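Local coordinates for angiopoietin-related protein 3 (Homo sapiens, PDB 6EUA) that raises plasma triglycerides by inhibiting lipoprotein lipase, and through its fibrinogen-like domain, the part described here, mediates endothelial cell adhesion, at residues L51-I56 against N179-Y184; Y96-E101 against T214-H219. All coordinates share one frame; numbering follows the deposited sequence.

Both contacts belong to the fibrinogen-like domain and meet on one antiparallel sheet, in which strands 47-55 and 213-220 are neighbours; their centres lie about 12 Å apart. Interaction 1 is buried and polar: side chains at the end of strand 47-55 reach into the turn of 179-184, and backbone carbonyls do much of the receiving. Interaction 2 is a regular strand pair whose cohesion comes from backbone bonds, with a buried apolar face around Leu98 and Ile218 and a partly exposed charged face around Arg99 and Glu101. The two are joined directly, since Gln53 OE1 of interaction 1 lies 2.7 Å from Thr214 OG1 of interaction 2, a probable hydrogen bond.

Interaction 1 of 2, residues L51-I56 against N179-Y184; sequences LIQHRI and NLNGKY
A type I beta turn from Asn179 to Gly182, in the long loop between strands 169-171 and 199-202 of the fibrinogen-like domain, receives Arg55 and Gln53 from the end of strand 47-55. The guanidinium of Arg55 meets the turn by its edge: NH1 donates to Gly182 O at 2.6 Å and to Leu180 O at 3.0 Å, and both oxygens lie within 5° of the guanidinium plane. Leu180 O receives its bond from above its carbonyl plane, whereas at Gly182 O the donor is tilted 16° from that carbonyl's plane. NH2 adds a weak bond to Gly182 O. A bend at chi3 (99°) turns the guanidinium out of the line of its aliphatic chain, and Tyr184 CD2 lies over one of its faces, with NH2 3.5 Å from Tyr184 CB. Gln53, bent at chi2 to turn its amide toward Asn181, donates from NE2 to Asn181 OD1 (3.0 Å), with that oxygen in the Gln53 amide plane and NE2 nearly along the side-chain C=O axis of Asn181; the bond is almost straight. Asn181 ND2 bonds Gly168 O, so both ends of that amide are engaged, as are both ends of Gln53, whose OE1 is bonded to Thr214 OG1. Phe62 adds a cation-pi contact to Arg55. Two carbonyls held by one nitrogen imply that this buried cation is probably stabilised by backbone dipoles, tying the loop to the sheet.

Interaction 2 of 2, residues Y96-E101 against T214-H219; sequences YVLRIE and TKMLIH
Strands 96-101 and 214-219 run antiparallel, with 161° between their directions and axes 4.6 Å apart at closest. Six backbone hydrogen bonds pair Val97 with His219, Arg99 with Leu217 and Glu101 with Lys215; the shortest, Arg99 N to Leu217 O, is 2.7 Å. At the non-hydrogen-bonded pairs, CA-H...O contacts such as Ile218 CA to Val97 O (3.1 Å) fill in between these bonds. On the buried face Leu98 and Ile218 cross obliquely, Leu98 CD1 coming to 3.9 Å from Ile218 CG2, while Met216 CE packs against Leu98 CD1. The Tyr96 ring turns an edge to Ile218, with Tyr96 CD2 4.0 Å from Ile218 CB, and Ile90 and Val91 of helix 84-91 touch both residues. An alanine in place of Tyr96 would probably open a gap beside Ile218 and against that helix. On the other face, His219 CG sits between its backbone N and carbonyl carbon (chi1 75°), which lays the imidazole beside Val97; Val97 CB stands over the ring face, 4.0 Å from its centroid, in a CH-pi contact. Arg99 grips Glu101 side-on, NE and NH2 each 2.8 Å from Glu101 OE2 in a salt bridge along one strand. Glu101 and Lys215 lie side by side, but the Lys215 amine forms its salt bridge with Asp42. With strands 47-55 and 109-118 bonded on its outer sides, this pair lies within the main antiparallel sheet of the fibrinogen C-terminal fold, apolar on one face and partly polar on the other.

Interaction 1 of 2, residues L51-I56 against N179-Y184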
loop_
_atom_site.group_PDB
_atom_site.type_symbol
_atom_site.label_atom_id
_atom_site.label_comp_id
_atom_site.label_asym_id
_atom_site.label_seq_id
_atom_site.Cartn_x
_atom_site.Cartn_y
_atom_site.Cartn_z
ATOM N N LEU A 51 -12.588 3.122 -6.004
ATOM C CA LEU A 51 -12.180 4.436 -5.508
ATOM C C LEU A 51 -11.611 5.254 -6.663
ATOM O O LEU A 51 -10.630 4.839 -7.285
ATOM C CB LEU A 51 -11.140 4.290 -4.396
ATOM C CG LEU A 51 -10.583 5.524 -3.680
ATOM C CD1 LEU A 51 -11.704 6.353 -3.017
ATOM C CD2 LEU A 51 -9.578 5.094 -2.632
ATOM N N ILE A 52 -12.216 6.406 -6.969
ATOM C CA ILE A 52 -11.738 7.218 -8.087
ATOM C C ILE A 52 -11.005 8.481 -7.641
ATOM O O ILE A 52 -10.302 9.086 -8.465
ATOM C CB ILE A 52 -12.876 7.575 -9.067
ATOM C CG1 ILE A 52 -13.942 8.443 -8.379
ATOM C CG2 ILE A 52 -13.484 6.289 -9.657
ATOM C CD1 ILE A 52 -14.821 9.219 -9.357
ATOM N N GLN A 53 -11.118 8.884 -6.373
ATOM C CA GLN A 53 -10.411 10.054 -5.878
ATOM C C GLN A 53 -10.139 9.842 -4.394
ATOM O O GLN A 53 -10.992 9.318 -3.672
ATOM C CB GLN A 53 -11.221 11.349 -6.100
ATOM C CG GLN A 53 -10.511 12.644 -5.659
ATOM C CD GLN A 53 -10.935 13.159 -4.291
ATOM O OE1 GLN A 53 -11.193 12.386 -3.367
ATOM N NE2 GLN A 53 -10.977 14.478 -4.148
ATOM N N HIS A 54 -8.972 10.285 -3.934
ATOM C CA HIS A 54 -8.604 10.140 -2.530
ATOM C C HIS A 54 -7.691 11.285 -2.136
ATOM O O HIS A 54 -6.658 11.497 -2.779
ATOM C CB HIS A 54 -7.898 8.804 -2.264
ATOM C CG HIS A 54 -7.868 8.418 -0.819
ATOM N ND1 HIS A 54 -8.540 9.126 0.154
ATOM C CD2 HIS A 54 -7.242 7.401 -0.176
ATOM C CE1 HIS A 54 -8.337 8.559 1.331
ATOM N NE2 HIS A 54 -7.550 7.513 1.158
ATOM N N ARG A 55 -8.066 12.019 -1.087
ATOM C CA ARG A 55 -7.229 13.091 -0.577
ATOM C C ARG A 55 -7.119 12.937 0.930
ATOM O O ARG A 55 -8.097 12.586 1.589
ATOM C CB ARG A 55 -7.803 14.446 -0.959
ATOM C CG ARG A 55 -7.607 14.820 -2.426
ATOM C CD ARG A 55 -8.054 16.247 -2.566
ATOM N NE ARG A 55 -6.937 17.180 -2.542
ATOM C CZ ARG A 55 -7.011 18.429 -2.985
ATOM N NH1 ARG A 55 -8.168 18.915 -3.428
ATOM N NH2 ARG A 55 -5.944 19.199 -2.938
ATOM N N ILE A 56 -5.927 13.191 1.468
ATOM C CA ILE A 56 -5.595 12.838 2.847
ATOM C C ILE A 56 -5.070 14.062 3.575
ATOM O O ILE A 56 -5.631 14.473 4.594
ATOM C CB ILE A 56 -4.551 11.701 2.891
ATOM C CG1 ILE A 56 -5.152 10.388 2.425
ATOM C CG2 ILE A 56 -3.978 11.568 4.279
ATOM C CD1 ILE A 56 -4.084 9.360 2.053
ATOM N N ASN A 179 -15.758 21.996 -4.378
ATOM C CA ASN A 179 -14.644 21.510 -5.189
ATOM C C ASN A 179 -13.737 20.634 -4.344
ATOM O O ASN A 179 -12.754 21.096 -3.768
ATOM C CB ASN A 179 -13.884 22.675 -5.807
ATOM C CG ASN A 179 -12.794 22.224 -6.779
ATOM O OD1 ASN A 179 -12.502 21.027 -6.915
ATOM N ND2 ASN A 179 -12.182 23.197 -7.468
ATOM N N LEU A 180 -14.038 19.336 -4.327
ATOM C CA LEU A 180 -13.199 18.382 -3.613
ATOM C C LEU A 180 -11.820 18.226 -4.239
ATOM O O LEU A 180 -10.920 17.681 -3.585
ATOM C CB LEU A 180 -13.893 17.027 -3.543
ATOM C CG LEU A 180 -15.286 17.040 -2.911
ATOM C CD1 LEU A 180 -15.736 15.621 -2.656
ATOM C CD2 LEU A 180 -15.319 17.871 -1.617
ATOM N N ASN A 181 -11.636 18.677 -5.485
ATOM C CA ASN A 181 -10.323 18.713 -6.119
ATOM C C ASN A 181 -9.698 20.107 -6.032
ATOM O O ASN A 181 -8.774 20.426 -6.799
ATOM C CB ASN A 181 -10.423 18.242 -7.576
ATOM C CG ASN A 181 -10.700 16.735 -7.695
ATOM O OD1 ASN A 181 -10.590 15.988 -6.725
ATOM N ND2 ASN A 181 -11.076 16.299 -8.893
ATOM N N GLY A 182 -10.186 20.933 -5.107
ATOM C CA GLY A 182 -9.748 22.304 -4.973
ATOM C C GLY A 182 -8.430 22.432 -4.232
ATOM O O GLY A 182 -7.758 21.452 -3.907
ATOM N N LYS A 183 -8.049 23.683 -3.978
ATOM C CA LYS A 183 -6.777 23.958 -3.323
ATOM C C LYS A 183 -6.844 23.525 -1.864
ATOM O O LYS A 183 -7.747 23.938 -1.127
ATOM C CB LYS A 183 -6.431 25.439 -3.428
ATOM C CG LYS A 183 -5.230 25.851 -2.581
ATOM C CD LYS A 183 -3.965 25.994 -3.412
ATOM C CE LYS A 183 -2.766 26.361 -2.537
ATOM N NZ LYS A 183 -2.234 25.192 -1.764
ATOM N N TYR A 184 -5.912 22.665 -1.455
ATOM C CA TYR A 184 -5.829 22.211 -0.068
ATOM C C TYR A 184 -5.026 23.242 0.713
ATOM O O TYR A 184 -3.804 23.330 0.578
ATOM C CB TYR A 184 -5.191 20.832 0.008
ATOM C CG TYR A 184 -5.470 20.067 1.280
ATOM C CD1 TYR A 184 -4.812 20.384 2.466
ATOM C CD2 TYR A 184 -6.374 19.008 1.292
ATOM C CE1 TYR A 184 -5.049 19.665 3.633
ATOM C CE2 TYR A 184 -6.622 18.292 2.449
ATOM C CZ TYR A 184 -5.957 18.619 3.617
ATOM O OH TYR A 184 -6.207 17.902 4.771
#

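Interaction 2 of 2, residues Y96-E101 against T214-H219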
loop_
_atom_site.group_PDB
_atom_site.type_symbol
_atom_site.label_atom_id
_atom_site.label_comp_id
_atom_site.label_asym_id
_atom_site.label_seq_id
_atom_site.Cartn_x
_atom_site.Cartn_y
_atom_site.Cartn_z
ATOM N N TYR A 96 -24.608 4.655 -12.753
ATOM C CA TYR A 96 -23.740 4.252 -11.651
ATOM C C TYR A 96 -24.101 5.048 -10.400
ATOM O O TYR A 96 -24.816 6.056 -10.449
ATOM C CB TYR A 96 -22.250 4.473 -11.981
ATOM C CG TYR A 96 -21.449 3.235 -12.357
ATOM C CD1 TYR A 96 -21.782 2.492 -13.472
ATOM C CD2 TYR A 96 -20.340 2.836 -11.606
ATOM C CE1 TYR A 96 -21.051 1.378 -13.833
ATOM C CE2 TYR A 96 -19.583 1.716 -11.962
ATOM C CZ TYR A 96 -19.960 0.989 -13.087
ATOM O OH TYR A 96 -19.257 -0.134 -13.479
ATOM N N VAL A 97 -23.560 4.597 -9.270
ATOM C CA VAL A 97 -23.790 5.203 -7.960
ATOM C C VAL A 97 -22.487 5.846 -7.513
ATOM O O VAL A 97 -21.435 5.193 -7.524
ATOM C CB VAL A 97 -24.259 4.148 -6.938
ATOM C CG1 VAL A 97 -24.342 4.739 -5.518
ATOM C CG2 VAL A 97 -25.583 3.529 -7.384
ATOM N N LEU A 98 -22.547 7.116 -7.122
ATOM C CA LEU A 98 -21.376 7.820 -6.613
ATOM C C LEU A 98 -21.527 8.061 -5.120
ATOM O O LEU A 98 -22.548 8.593 -4.676
ATOM C CB LEU A 98 -21.165 9.155 -7.338
ATOM C CG LEU A 98 -20.145 10.121 -6.699
ATOM C CD1 LEU A 98 -18.716 9.718 -7.020
ATOM C CD2 LEU A 98 -20.392 11.581 -7.110
ATOM N N ARG A 99 -20.505 7.685 -4.351
ATOM C CA ARG A 99 -20.475 7.952 -2.921
ATOM C C ARG A 99 -19.346 8.921 -2.624
ATOM O O ARG A 99 -18.219 8.735 -3.097
ATOM C CB ARG A 99 -20.307 6.670 -2.106
ATOM C CG ARG A 99 -20.076 6.895 -0.606
ATOM C CD ARG A 99 -20.192 5.588 0.151
ATOM N NE ARG A 99 -19.762 5.746 1.536
ATOM C CZ ARG A 99 -20.569 5.620 2.577
ATOM N NH1 ARG A 99 -21.848 5.335 2.374
ATOM N NH2 ARG A 99 -20.104 5.796 3.811
ATOM N N ILE A 100 -19.660 9.978 -1.888
ATOM C CA ILE A 100 -18.670 10.957 -1.457
ATOM C C ILE A 100 -18.534 10.823 0.050
ATOM O O ILE A 100 -19.530 10.881 0.778
ATOM C CB ILE A 100 -19.060 12.382 -1.873
ATOM C CG1 ILE A 100 -18.919 12.531 -3.395
ATOM C CG2 ILE A 100 -18.219 13.421 -1.125
ATOM C CD1 ILE A 100 -19.425 13.851 -3.938
ATOM N N GLU A 101 -17.310 10.607 0.512
ATOM C CA GLU A 101 -17.011 10.470 1.929
ATOM C C GLU A 101 -16.110 11.624 2.316
ATOM O O GLU A 101 -15.048 11.821 1.715
ATOM C CB GLU A 101 -16.336 9.135 2.234
ATOM C CG GLU A 101 -17.276 7.954 2.225
ATOM C CD GLU A 101 -16.664 6.719 2.859
ATOM O OE1 GLU A 101 -15.435 6.721 3.111
ATOM O OE2 GLU A 101 -17.413 5.746 3.099
ATOM N N THR A 214 -10.920 13.383 1.693
ATOM C CA THR A 214 -12.042 13.050 0.828
ATOM C C THR A 214 -11.827 11.692 0.178
ATOM O O THR A 214 -10.692 11.285 -0.080
ATOM C CB THR A 214 -12.260 14.111 -0.304
ATOM O OG1 THR A 214 -11.151 14.095 -1.229
ATOM C CG2 THR A 214 -12.428 15.513 0.288
ATOM N N LYS A 215 -12.935 11.008 -0.100
ATOM C CA LYS A 215 -12.960 9.870 -1.005
ATOM C C LYS A 215 -14.133 10.045 -1.950
ATOM O O LYS A 215 -15.216 10.464 -1.532
ATOM C CB LYS A 215 -13.123 8.534 -0.272
ATOM C CG LYS A 215 -11.885 8.011 0.453
ATOM C CD LYS A 215 -12.260 6.793 1.280
ATOM C CE LYS A 215 -11.093 6.262 2.099
ATOM N NZ LYS A 215 -11.183 4.791 2.304
ATOM N N MET A 216 -13.927 9.700 -3.215
ATOM C CA MET A 216 -15.009 9.559 -4.180
ATOM C C MET A 216 -15.011 8.123 -4.681
ATOM O O MET A 216 -13.971 7.618 -5.122
ATOM C CB MET A 216 -14.850 10.558 -5.332
ATOM C CG MET A 216 -14.644 11.998 -4.831
ATOM S SD MET A 216 -14.584 13.222 -6.157
ATOM C CE MET A 216 -16.234 13.024 -6.816
ATOM N N LEU A 217 -16.174 7.466 -4.602
ATOM C CA LEU A 217 -16.295 6.036 -4.862
ATOM C C LEU A 217 -17.487 5.750 -5.768
ATOM O O LEU A 217 -18.560 6.322 -5.576
ATOM C CB LEU A 217 -16.467 5.255 -3.550
ATOM C CG LEU A 217 -15.275 5.370 -2.594
ATOM C CD1 LEU A 217 -15.704 5.988 -1.273
ATOM C CD2 LEU A 217 -14.616 4.010 -2.400
ATOM N N ILE A 218 -17.325 4.817 -6.714
ATOM C CA ILE A 218 -18.416 4.464 -7.623
ATOM C C ILE A 218 -18.635 2.957 -7.650
ATOM O O ILE A 218 -17.724 2.168 -7.374
ATOM C CB ILE A 218 -18.180 4.983 -9.061
ATOM C CG1 ILE A 218 -17.052 4.201 -9.751
ATOM C CG2 ILE A 218 -17.895 6.482 -9.050
ATOM C CD1 ILE A 218 -16.762 4.703 -11.175
ATOM N N HIS A 219 -19.862 2.561 -7.993
ATOM C CA HIS A 219 -20.166 1.165 -8.291
ATOM C C HIS A 219 -21.407 1.112 -9.175
ATOM O O HIS A 219 -22.221 2.042 -9.144
ATOM C CB HIS A 219 -20.344 0.336 -7.003
ATOM C CG HIS A 219 -21.638 0.555 -6.275
ATOM N ND1 HIS A 219 -22.863 0.174 -6.779
ATOM C CD2 HIS A 219 -21.884 1.059 -5.041
ATOM C CE1 HIS A 219 -23.810 0.463 -5.902
ATOM N NE2 HIS A 219 -23.242 1.006 -4.841
#